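Local structure of chromosomal replication initiator protein DnaA (Aquifex aeolicus, 1L8Q) at residues A[43-46]-A[47-50]; A[58-61]-A[62-66]; A[147-150]-A[151-154]; A[197-200]-A[201-205]; A[316-319]-A[320-324]. The protein binds ATP and the chromosomal replication origin, and so probably initiates and regulates bacterial DNA replication. All coordinates share one frame; numbering follows the deposited sequence.

Contact 1 (A[43-46]-A[47-50]); sequences YGSV and GTGK. With ADP (adenosine-5'-diphosphate), chain C.
The P-loop (Walker A motif) of the AAA+ domain joins strand 40-43 to helix 50-63, and across it K50 reaches back to the carbonyl of G44 while residues 47-50 wrap the diphosphate of ADP. The lysine leaves the first turn of the helix, whose dipole is likely to favour the negative charge of the phosphate, with CG beside its backbone N (chi1 -55°) and bends twice near its end, which folds the ammonium back over the loop. There NZ donates to G44 O at 3.1 Å, approaching from above the carbonyl plane, and to O2B of the ADP beta-phosphate at 2.7 Å. The methylenes CD and CE lie against the G44 backbone, where a side chain would crowd the methyl group of T48. G47 takes a positive phi that favours glycine and points its N-H at the beta-phosphate, with G47 N 2.7 Å from ADP O3B. G49, at the N-cap of the helix, has backbone angles that would press any CB against the preceding carbonyl; its N donates to the bridging O3A. T48 N donates to ADP O2B at 2.9 Å in a nearly straight bond (165°). With an alanine at K50, the beta-phosphate would probably lose its ammonium partner and G44 O this donor. T51, H52 and the carbonyl of I14 add further hydrogen bonds to the nucleotide. O2B is thus gripped by several donors at once: besides K50 NZ and T48 N, it accepts from the backbone K50 N at 3.1 Å.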
# COMPACT_ATOMS: atom_id res chain seq x y z
N TYR A 43 -10.33 -6.94 0.60
CA TYR A 43 -9.44 -6.07 1.36
C TYR A 43 -8.02 -6.64 1.53
O TYR A 43 -7.80 -7.85 1.60
CB TYR A 43 -10.04 -5.71 2.71
CG TYR A 43 -10.13 -6.86 3.65
CD1 TYR A 43 -9.20 -7.04 4.67
CD2 TYR A 43 -11.15 -7.78 3.53
CE1 TYR A 43 -9.28 -8.09 5.54
CE2 TYR A 43 -11.26 -8.83 4.39
CZ TYR A 43 -10.32 -8.98 5.40
OH TYR A 43 -10.43 -10.04 6.28
N GLY A 44 -7.06 -5.72 1.59
CA GLY A 44 -5.67 -6.07 1.72
C GLY A 44 -4.82 -4.83 1.66
O GLY A 44 -5.28 -3.74 1.28
N SER A 45 -3.56 -4.99 2.00
CA SER A 45 -2.66 -3.85 2.03
C SER A 45 -2.28 -3.40 0.63
O SER A 45 -2.56 -4.09 -0.36
CB SER A 45 -1.42 -4.23 2.80
OG SER A 45 -0.67 -5.15 2.04
N VAL A 46 -1.61 -2.27 0.54
CA VAL A 46 -1.21 -1.71 -0.75
C VAL A 46 -0.42 -2.67 -1.65
O VAL A 46 0.47 -3.38 -1.21
CB VAL A 46 -0.39 -0.39 -0.57
CG1 VAL A 46 0.17 0.06 -1.88
CG2 VAL A 46 -1.29 0.72 -0.02
N GLY A 47 -0.75 -2.65 -2.94
CA GLY A 47 -0.01 -3.41 -3.94
C GLY A 47 -0.26 -4.88 -3.77
O GLY A 47 0.63 -5.69 -3.87
N THR A 48 -1.51 -5.22 -3.56
CA THR A 48 -1.83 -6.56 -3.19
C THR A 48 -2.75 -7.24 -4.19
O THR A 48 -3.03 -8.44 -4.07
CB THR A 48 -2.42 -6.53 -1.80
OG1 THR A 48 -1.45 -7.04 -0.87
CG2 THR A 48 -3.58 -7.46 -1.70
N GLY A 49 -3.21 -6.48 -5.18
CA GLY A 49 -4.05 -7.03 -6.22
C GLY A 49 -5.48 -6.52 -6.29
O GLY A 49 -6.23 -6.86 -7.21
N LYS A 50 -5.87 -5.69 -5.32
CA LYS A 50 -7.24 -5.19 -5.27
C LYS A 50 -7.69 -4.49 -6.57
O LYS A 50 -8.68 -4.88 -7.18
CB LYS A 50 -7.44 -4.27 -4.04
CG LYS A 50 -7.06 -4.93 -2.72
CD LYS A 50 -7.27 -4.00 -1.52
CE LYS A 50 -6.61 -2.64 -1.74
NZ LYS A 50 -5.11 -2.68 -1.66
PB ADP C . -3.62 -2.57 -4.90
O1B ADP C . -4.81 -2.08 -5.73
O2B ADP C . -3.95 -3.64 -3.90
O3B ADP C . -2.77 -1.47 -4.36
PA ADP C . -2.93 -3.18 -7.48
O1A ADP C . -4.15 -3.96 -7.94
O2A ADP C . -3.03 -1.69 -7.78
O3A ADP C . -2.69 -3.35 -5.92
O5' ADP C . -1.62 -3.82 -8.11
C5' ADP C . -0.35 -3.22 -7.91
C4' ADP C . 0.51 -3.68 -9.06
O4' ADP C . 0.93 -5.05 -8.85
C3' ADP C . -0.31 -3.68 -10.33
O3' ADP C . 0.61 -3.37 -11.37
C2' ADP C . -0.77 -5.12 -10.44
O2' ADP C . -1.09 -5.56 -11.74
C1' ADP C . 0.39 -5.89 -9.87
N9 ADP C . -0.16 -7.12 -9.29
C8 ADP C . -0.80 -7.24 -8.11
N7 ADP C . -1.17 -8.53 -7.90
C5 ADP C . -0.79 -9.25 -8.96
C6 ADP C . -0.87 -10.65 -9.38
N6 ADP C . -1.46 -11.58 -8.61
N1 ADP C . -0.35 -10.98 -10.57
C2 ADP C . 0.26 -10.08 -11.36
N3 ADP C . 0.37 -8.78 -11.03
C4 ADP C . -0.12 -8.32 -9.88

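Contact 2 (A[58-61]-A[62-66]); sequences GNEA and KKRGY
Backbone bonds from K62 N to G58 O and from K63 N to N59 O, both 2.9 Å, carry helix 50-63 through its last turn, after which the chain reverses at G65 and Y66 N returns to A61 O at 2.8 Å. On the outer face E60 holds two basic side chains, one with each carboxylate oxygen. Its chain bends at CG (chi2 -66°), turning the carboxylate along the helix toward the later residues. OE1 meets R64 NH1 at 2.8 Å in a salt bridge, with the carboxylate and guanidinium planes almost perpendicular (88°) and the oxygen tilted out of the guanidinium plane. OE2 faces K63 NZ at 3.3 Å, a weaker bond within the same network. Long, flexible chains suit these two positions, since each must span a turn of helix; R64 also uses NH2 in a salt bridge to E31. A61 is small enough for the chain to fold back beside it: its CB lies 4.0 Å from Y66 CB, and its carbonyl oxygen sits at the edge of the tyrosine ring, near the ring plane. Y66 also touches L33 and D100. G65 has positive phi and backbone angles at which a CB would jam against the carbonyl of R64, while its N bonds to K62 O at 2.8 Å. Together the paired return bonds and the glycine form a Schellman motif, which ends the P-loop helix and sends the chain toward strand 68-72.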
# COMPACT_ATOMS: atom_id res chain seq x y z
N GLY A 58 -14.16 -6.25 -14.28
CA GLY A 58 -14.87 -5.31 -15.12
C GLY A 58 -14.59 -5.56 -16.58
O GLY A 58 -15.51 -5.60 -17.40
N ASN A 59 -13.33 -5.74 -16.93
CA ASN A 59 -13.00 -5.99 -18.32
C ASN A 59 -13.69 -7.24 -18.86
O ASN A 59 -14.15 -7.25 -20.00
CB ASN A 59 -11.49 -6.07 -18.54
CG ASN A 59 -10.83 -4.73 -18.41
OD1 ASN A 59 -11.43 -3.70 -18.70
ND2 ASN A 59 -9.59 -4.72 -17.96
N GLU A 60 -13.77 -8.28 -18.03
CA GLU A 60 -14.45 -9.51 -18.40
C GLU A 60 -15.93 -9.25 -18.63
O GLU A 60 -16.47 -9.63 -19.68
CB GLU A 60 -14.31 -10.55 -17.30
CG GLU A 60 -13.40 -11.70 -17.65
CD GLU A 60 -13.94 -12.55 -18.77
OE1 GLU A 60 -14.99 -13.19 -18.59
OE2 GLU A 60 -13.30 -12.59 -19.85
N ALA A 61 -16.59 -8.64 -17.66
CA ALA A 61 -18.01 -8.40 -17.76
C ALA A 61 -18.32 -7.56 -19.01
O ALA A 61 -19.36 -7.73 -19.64
CB ALA A 61 -18.54 -7.73 -16.51
N LYS A 62 -17.40 -6.67 -19.37
CA LYS A 62 -17.63 -5.81 -20.52
C LYS A 62 -17.44 -6.58 -21.81
O LYS A 62 -18.21 -6.44 -22.76
CB LYS A 62 -16.71 -4.60 -20.49
CG LYS A 62 -17.08 -3.56 -21.52
CD LYS A 62 -16.31 -2.27 -21.30
CE LYS A 62 -14.91 -2.38 -21.84
NZ LYS A 62 -14.31 -1.04 -22.08
N LYS A 63 -16.41 -7.41 -21.82
CA LYS A 63 -16.11 -8.23 -22.97
C LYS A 63 -17.26 -9.22 -23.21
O LYS A 63 -17.41 -9.76 -24.30
CB LYS A 63 -14.78 -8.96 -22.76
CG LYS A 63 -14.55 -10.20 -23.62
CD LYS A 63 -13.12 -10.72 -23.46
CE LYS A 63 -12.54 -10.29 -22.12
NZ LYS A 63 -11.23 -10.94 -21.81
N ARG A 64 -18.07 -9.43 -22.18
CA ARG A 64 -19.20 -10.33 -22.28
C ARG A 64 -20.47 -9.58 -22.66
O ARG A 64 -21.48 -10.20 -22.98
CB ARG A 64 -19.40 -11.10 -20.98
CG ARG A 64 -18.60 -12.38 -20.91
CD ARG A 64 -17.92 -12.61 -19.58
NE ARG A 64 -18.76 -13.36 -18.64
CZ ARG A 64 -18.38 -14.47 -18.04
NH1 ARG A 64 -17.17 -14.98 -18.27
NH2 ARG A 64 -19.20 -15.08 -17.20
N GLY A 65 -20.40 -8.25 -22.60
CA GLY A 65 -21.52 -7.41 -22.99
C GLY A 65 -22.22 -6.64 -21.88
O GLY A 65 -23.19 -5.91 -22.15
N TYR A 66 -21.75 -6.78 -20.64
CA TYR A 66 -22.38 -6.11 -19.50
C TYR A 66 -22.01 -4.62 -19.38
O TYR A 66 -20.94 -4.20 -19.79
CB TYR A 66 -22.02 -6.82 -18.19
CG TYR A 66 -22.58 -8.22 -18.07
CD1 TYR A 66 -23.90 -8.43 -17.74
CD2 TYR A 66 -21.77 -9.33 -18.28
CE1 TYR A 66 -24.42 -9.70 -17.63
CE2 TYR A 66 -22.27 -10.61 -18.18
CZ TYR A 66 -23.60 -10.79 -17.85
OH TYR A 66 -24.13 -12.07 -17.74

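Contact 3 (A[147-150]-A[151-154]); sequences GVSD and RLVS
S149 caps helix 150-157 by accepting the N-H of L152 on its side-chain oxygen. The bond from L152 N to S149 OG is 3.1 Å long and nearly straight (160°), and it occupies an amide in the first turn that has no earlier helical carbonyl to reach. With chi1 at 81°, OG stands between the backbone N and the carbonyl carbon of its own residue, facing into the turn; serine suits an N-cap because its hydroxyl is one carbon from the backbone. The carbonyl of the same residue takes the next amide, with V153 N 3.2 Å from S149 O. The compact side of the contact is apolar and begins one residue earlier. V148 CG1 lies 3.9 Å from L152 CB and 4.2 Å from V153 CG2, and the V148 and L152 side chains cross at about a right angle. Branched aliphatic residues fill this inner face, and L152 CB also rests against the capping hydroxyl. The other side is looser and open to solvent. The side chain of D150 starts away from the turn, and the contact there is mostly with its backbone: D150 O accepts from both S154 N at 2.9 Å and S154 OG at 2.7 Å, so the serine hydroxyl doubles the normal helical bond. R151 extends outward along its chain, and its guanidinium makes a cation-pi contact with F121. Q117 bonds to S149 N and G147 O, and V148 and L152 pack on this glutamine, fastening the start of helix 150-157 to helix 114-129, while V153 leans on the loop at P142 and Q143 that follows strand 133-138.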
# COMPACT_ATOMS: atom_id res chain seq x y z
N GLY A 147 -15.84 6.01 10.43
CA GLY A 147 -16.41 7.06 9.61
C GLY A 147 -17.35 6.60 8.52
O GLY A 147 -17.89 7.44 7.80
N VAL A 148 -17.52 5.30 8.34
CA VAL A 148 -18.51 4.82 7.37
C VAL A 148 -19.71 4.36 8.15
O VAL A 148 -19.57 3.71 9.17
CB VAL A 148 -17.98 3.68 6.50
CG1 VAL A 148 -19.10 3.01 5.72
CG2 VAL A 148 -16.91 4.19 5.57
N SER A 149 -20.91 4.72 7.70
CA SER A 149 -22.11 4.39 8.46
C SER A 149 -22.17 2.91 8.82
O SER A 149 -21.61 2.06 8.13
CB SER A 149 -23.35 4.76 7.70
OG SER A 149 -23.64 3.74 6.77
N ASP A 150 -22.90 2.62 9.89
CA ASP A 150 -23.12 1.27 10.35
C ASP A 150 -23.95 0.48 9.36
O ASP A 150 -23.72 -0.70 9.14
CB ASP A 150 -23.84 1.29 11.69
CG ASP A 150 -22.89 1.50 12.87
OD1 ASP A 150 -21.70 1.17 12.72
OD2 ASP A 150 -23.25 1.98 13.97
N ARG A 151 -24.91 1.13 8.74
CA ARG A 151 -25.78 0.42 7.85
C ARG A 151 -25.03 -0.04 6.62
O ARG A 151 -25.29 -1.13 6.12
CB ARG A 151 -27.01 1.27 7.49
CG ARG A 151 -26.76 2.36 6.44
CD ARG A 151 -28.06 3.00 5.93
NE ARG A 151 -27.89 4.29 5.30
CZ ARG A 151 -28.89 5.14 5.11
NH1 ARG A 151 -30.10 4.82 5.53
NH2 ARG A 151 -28.68 6.32 4.52
N LEU A 152 -24.10 0.78 6.15
CA LEU A 152 -23.30 0.37 5.00
C LEU A 152 -22.42 -0.79 5.38
O LEU A 152 -22.22 -1.73 4.59
CB LEU A 152 -22.43 1.52 4.47
CG LEU A 152 -23.06 2.45 3.42
CD1 LEU A 152 -22.23 3.69 3.29
CD2 LEU A 152 -23.20 1.76 2.09
N VAL A 153 -21.91 -0.75 6.61
CA VAL A 153 -21.08 -1.84 7.08
C VAL A 153 -21.85 -3.15 7.23
O VAL A 153 -21.34 -4.21 6.86
CB VAL A 153 -20.31 -1.48 8.39
CG1 VAL A 153 -19.69 -2.72 9.03
CG2 VAL A 153 -19.24 -0.45 8.09
N SER A 154 -23.09 -3.10 7.73
CA SER A 154 -23.85 -4.35 7.85
C SER A 154 -24.06 -4.90 6.46
O SER A 154 -23.77 -6.06 6.19
CB SER A 154 -25.21 -4.15 8.51
OG SER A 154 -25.39 -2.80 8.86

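Contact 4 (A[197-200]-A[201-205]); sequences NTKN and VREIE. With ADP (adenosine-5'-diphosphate), chain C.
With CG beside its backbone N (chi1 -63°) and an extended chain beyond, E203 reaches back from the first turn of helix 201-214 to the loop before it, while K199 holds CG between its backbone N and carbonyl carbon (chi1 55°) and passes its methylenes obliquely across the same carboxylate. E203 OE1 accepts the backbone N-H of K199 at 3.0 Å, met from above the carboxylate plane. Farther along, K199 CE lies 3.2 Å from E203 OE2, but K199 NZ stands 4.4 Å from that oxygen, beyond a salt bridge, though the opposite charges probably still attract. Glutamate suits the place because it can span from helix to loop and receive a main-chain donor. A leucine in place of E203 would probably leave the K199 amide without this acceptor and remove the nearby negative charge from its ammonium. On the inner side T198 and I204 cross at about a right angle, the threonine CB 3.7 Å from I204 CG1; the threonine hydroxyl bonds back to L194 O. A weak, long backbone bond of 3.5 Å joins I204 N to N200 O. V201 turns to the nucleotide, its CB 3.4 Å from ADP O4', and so lines the ribose side of the pocket; R202, beside it, binds ATP in another structure of this protein. The turn links helix 188-197 to helix 201-214, with T198, V201 and I204 packed against helix 168-181.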
# COMPACT_ATOMS: atom_id res chain seq x y z
N ASN A 197 14.19 -7.60 -1.11
CA ASN A 197 14.01 -6.16 -0.95
C ASN A 197 12.76 -5.51 -1.52
O ASN A 197 12.75 -4.31 -1.76
CB ASN A 197 15.24 -5.42 -1.45
CG ASN A 197 16.49 -5.81 -0.68
OD1 ASN A 197 16.92 -5.11 0.23
ND2 ASN A 197 17.09 -6.93 -1.06
N THR A 198 11.69 -6.28 -1.71
CA THR A 198 10.46 -5.72 -2.22
C THR A 198 9.23 -6.49 -1.77
O THR A 198 9.31 -7.68 -1.44
CB THR A 198 10.49 -5.63 -3.76
OG1 THR A 198 10.41 -6.94 -4.33
CG2 THR A 198 11.83 -5.13 -4.25
N LYS A 199 8.08 -5.81 -1.77
CA LYS A 199 6.82 -6.40 -1.37
C LYS A 199 5.75 -6.07 -2.41
O LYS A 199 4.76 -6.77 -2.56
CB LYS A 199 6.40 -5.85 -0.01
CG LYS A 199 6.33 -4.32 0.03
CD LYS A 199 5.41 -3.83 1.16
CE LYS A 199 5.50 -2.30 1.32
NZ LYS A 199 4.28 -1.72 1.96
N ASN A 200 5.99 -4.97 -3.13
CA ASN A 200 5.08 -4.41 -4.13
C ASN A 200 5.65 -4.66 -5.50
O ASN A 200 6.79 -5.04 -5.63
CB ASN A 200 5.07 -2.89 -3.96
CG ASN A 200 3.89 -2.40 -3.24
OD1 ASN A 200 2.78 -2.89 -3.44
ND2 ASN A 200 4.08 -1.38 -2.38
N VAL A 201 4.87 -4.37 -6.54
CA VAL A 201 5.38 -4.30 -7.88
C VAL A 201 6.02 -2.92 -8.04
O VAL A 201 6.95 -2.74 -8.84
CB VAL A 201 4.25 -4.47 -8.91
CG1 VAL A 201 4.48 -3.58 -10.12
CG2 VAL A 201 4.15 -5.91 -9.34
N ARG A 202 5.51 -1.94 -7.30
CA ARG A 202 6.06 -0.59 -7.32
C ARG A 202 7.53 -0.60 -6.90
O ARG A 202 8.36 0.06 -7.50
CB ARG A 202 5.26 0.34 -6.41
CG ARG A 202 5.47 1.81 -6.68
CD ARG A 202 4.99 2.75 -5.55
NE ARG A 202 3.53 2.93 -5.50
CZ ARG A 202 2.78 3.37 -6.52
NH1 ARG A 202 3.34 3.68 -7.69
NH2 ARG A 202 1.47 3.50 -6.37
N GLU A 203 7.85 -1.36 -5.86
CA GLU A 203 9.21 -1.44 -5.35
C GLU A 203 10.07 -2.26 -6.31
O GLU A 203 11.26 -1.99 -6.49
CB GLU A 203 9.22 -2.03 -3.93
CG GLU A 203 8.48 -1.16 -2.92
CD GLU A 203 8.36 -1.81 -1.55
OE1 GLU A 203 8.87 -2.95 -1.40
OE2 GLU A 203 7.74 -1.19 -0.64
N ILE A 204 9.46 -3.25 -6.94
CA ILE A 204 10.15 -4.07 -7.90
C ILE A 204 10.55 -3.22 -9.11
O ILE A 204 11.67 -3.29 -9.57
CB ILE A 204 9.26 -5.24 -8.33
CG1 ILE A 204 9.09 -6.23 -7.18
CG2 ILE A 204 9.85 -5.95 -9.53
CD1 ILE A 204 8.11 -7.34 -7.47
N GLU A 205 9.63 -2.42 -9.61
CA GLU A 205 9.93 -1.54 -10.73
C GLU A 205 10.95 -0.46 -10.31
O GLU A 205 11.84 -0.10 -11.09
CB GLU A 205 8.66 -0.95 -11.33
CG GLU A 205 7.97 -1.93 -12.26
CD GLU A 205 6.70 -1.41 -12.88
OE1 GLU A 205 6.37 -0.22 -12.67
OE2 GLU A 205 6.02 -2.21 -13.56
PB ADP C . -3.62 -2.57 -4.90
O1B ADP C . -4.81 -2.08 -5.73
O2B ADP C . -3.95 -3.64 -3.90
O3B ADP C . -2.77 -1.47 -4.36
PA ADP C . -2.93 -3.18 -7.48
O1A ADP C . -4.15 -3.96 -7.94
O2A ADP C . -3.03 -1.69 -7.78
O3A ADP C . -2.69 -3.35 -5.92
O5' ADP C . -1.62 -3.82 -8.11
C5' ADP C . -0.35 -3.22 -7.91
C4' ADP C . 0.51 -3.68 -9.06
O4' ADP C . 0.93 -5.05 -8.85
C3' ADP C . -0.31 -3.68 -10.33
O3' ADP C . 0.61 -3.37 -11.37
C2' ADP C . -0.77 -5.12 -10.44
O2' ADP C . -1.09 -5.56 -11.74
C1' ADP C . 0.39 -5.89 -9.87
N9 ADP C . -0.16 -7.12 -9.29
C8 ADP C . -0.80 -7.24 -8.11
N7 ADP C . -1.17 -8.53 -7.90
C5 ADP C . -0.79 -9.25 -8.96
C6 ADP C . -0.87 -10.65 -9.38
N6 ADP C . -1.46 -11.58 -8.61
N1 ADP C . -0.35 -10.98 -10.57
C2 ADP C . 0.26 -10.08 -11.36
N3 ADP C . 0.37 -8.78 -11.03
C4 ADP C . -0.12 -8.32 -9.88

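Contact 5 (A[316-319]-A[320-324]); sequences EKQA and FDKIC
The final turns of helix 308-323, in the domain IV region assigned to double-stranded DNA binding, bring Q318 and K322 side by side on one face, one turn apart. The two chains point the same way, and K322 NZ donates to Q318 OE1 at 3.2 Å, tilted from the plane of the amide carbonyl. Both bend at chi2 (-58° in the glutamine, -88° in the lysine), which lays their polar ends alongside each other. The pairing suits the residue types: an amide oxygen is a neutral acceptor for an ammonium, and both chains are long enough to bridge a turn. In the backbone of the same turn, K322 N meets Q318 O at 2.9 Å, almost in line with the carbonyl. Next to this pair the backbone continues regularly, with D321 N 3.1 Å from K317 O in a very straight bond (175°) and F320 N 3.0 Å from E316 O. A319 is buried, where a small methyl suits the space, and its carbonyl oxygen takes I323 N at 2.7 Å. At the end of the chain C324 N bonds to F320 O at 2.8 Å. I323 settles on helix 216-241 at K229, Q232 and I233, where Q318 also touches F236, while E316 and C324 lean on helix 258-272, so this last helix rests against both.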
# COMPACT_ATOMS: atom_id res chain seq x y z
N GLU A 316 22.34 17.01 13.31
CA GLU A 316 21.99 16.82 11.91
C GLU A 316 23.03 17.47 11.02
O GLU A 316 23.51 16.86 10.07
CB GLU A 316 20.62 17.43 11.62
CG GLU A 316 19.46 16.67 12.23
CD GLU A 316 18.14 17.39 12.03
OE1 GLU A 316 18.17 18.58 11.66
OE2 GLU A 316 17.08 16.77 12.23
N LYS A 317 23.39 18.70 11.34
CA LYS A 317 24.34 19.46 10.53
C LYS A 317 25.74 18.85 10.57
O LYS A 317 26.40 18.72 9.55
CB LYS A 317 24.36 20.93 10.97
CG LYS A 317 23.04 21.66 10.67
CD LYS A 317 22.89 22.94 11.49
CE LYS A 317 21.57 23.66 11.17
NZ LYS A 317 20.41 22.71 11.14
N GLN A 318 26.18 18.46 11.75
CA GLN A 318 27.49 17.83 11.87
C GLN A 318 27.52 16.52 11.09
O GLN A 318 28.40 16.31 10.24
CB GLN A 318 27.85 17.61 13.34
CG GLN A 318 28.06 18.91 14.10
CD GLN A 318 29.17 19.78 13.49
OE1 GLN A 318 30.31 19.34 13.33
NE2 GLN A 318 28.83 21.03 13.18
N ALA A 319 26.55 15.64 11.35
CA ALA A 319 26.43 14.39 10.61
C ALA A 319 26.53 14.63 9.10
O ALA A 319 27.24 13.92 8.40
CB ALA A 319 25.13 13.70 10.95
N PHE A 320 25.83 15.65 8.60
CA PHE A 320 25.87 15.95 7.18
C PHE A 320 27.29 16.25 6.69
O PHE A 320 27.79 15.62 5.76
CB PHE A 320 24.95 17.11 6.84
CG PHE A 320 25.04 17.56 5.42
CD1 PHE A 320 24.30 16.94 4.45
CD2 PHE A 320 25.85 18.61 5.07
CE1 PHE A 320 24.36 17.37 3.15
CE2 PHE A 320 25.92 19.04 3.78
CZ PHE A 320 25.17 18.42 2.81
N ASP A 321 27.93 17.22 7.32
CA ASP A 321 29.28 17.63 6.95
C ASP A 321 30.30 16.50 7.07
O ASP A 321 31.29 16.46 6.34
CB ASP A 321 29.74 18.80 7.83
CG ASP A 321 29.03 20.10 7.49
OD1 ASP A 321 28.30 20.16 6.48
OD2 ASP A 321 29.15 21.13 8.20
N LYS A 322 30.07 15.58 8.01
CA LYS A 322 31.03 14.52 8.27
C LYS A 322 30.76 13.24 7.49
O LYS A 322 31.68 12.49 7.19
CB LYS A 322 31.09 14.19 9.76
CG LYS A 322 31.28 15.40 10.67
CD LYS A 322 32.75 15.72 10.89
CE LYS A 322 32.92 16.82 11.92
NZ LYS A 322 32.52 18.15 11.39
N ILE A 323 29.50 13.00 7.15
CA ILE A 323 29.14 11.74 6.52
C ILE A 323 28.55 11.85 5.12
O ILE A 323 28.52 10.87 4.39
CB ILE A 323 28.21 10.95 7.45
CG1 ILE A 323 28.96 10.59 8.74
CG2 ILE A 323 27.68 9.70 6.75
CD1 ILE A 323 28.06 10.39 9.96
N CYS A 324 28.10 13.03 4.71
CA CYS A 324 27.45 13.16 3.40
C CYS A 324 28.25 13.94 2.36
O CYS A 324 27.91 13.91 1.17
CB CYS A 324 26.08 13.78 3.56
SG CYS A 324 25.13 12.94 4.83

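In the fold
From the N terminus, contact 1 closes the loop between strand 40-43 and helix 50-63, and contact 2 ends that same helix, their centres about 23 Å apart. Contact 3 starts helix 150-157, about 21 Å from contact 1 between centres, on the way from strand 133-138 to strand 160-163, the latter an outermost strand of the parallel sheet. Contact 4 turns the chain into helix 201-214 and returns to the nucleotide: it touches contact 1 where N200 meets G47, and both approach ADP. Contact 5 closes the chain in domain IV, about 58 Å from contact 2 between centres. All five are local and in series; none nests within or crosses another.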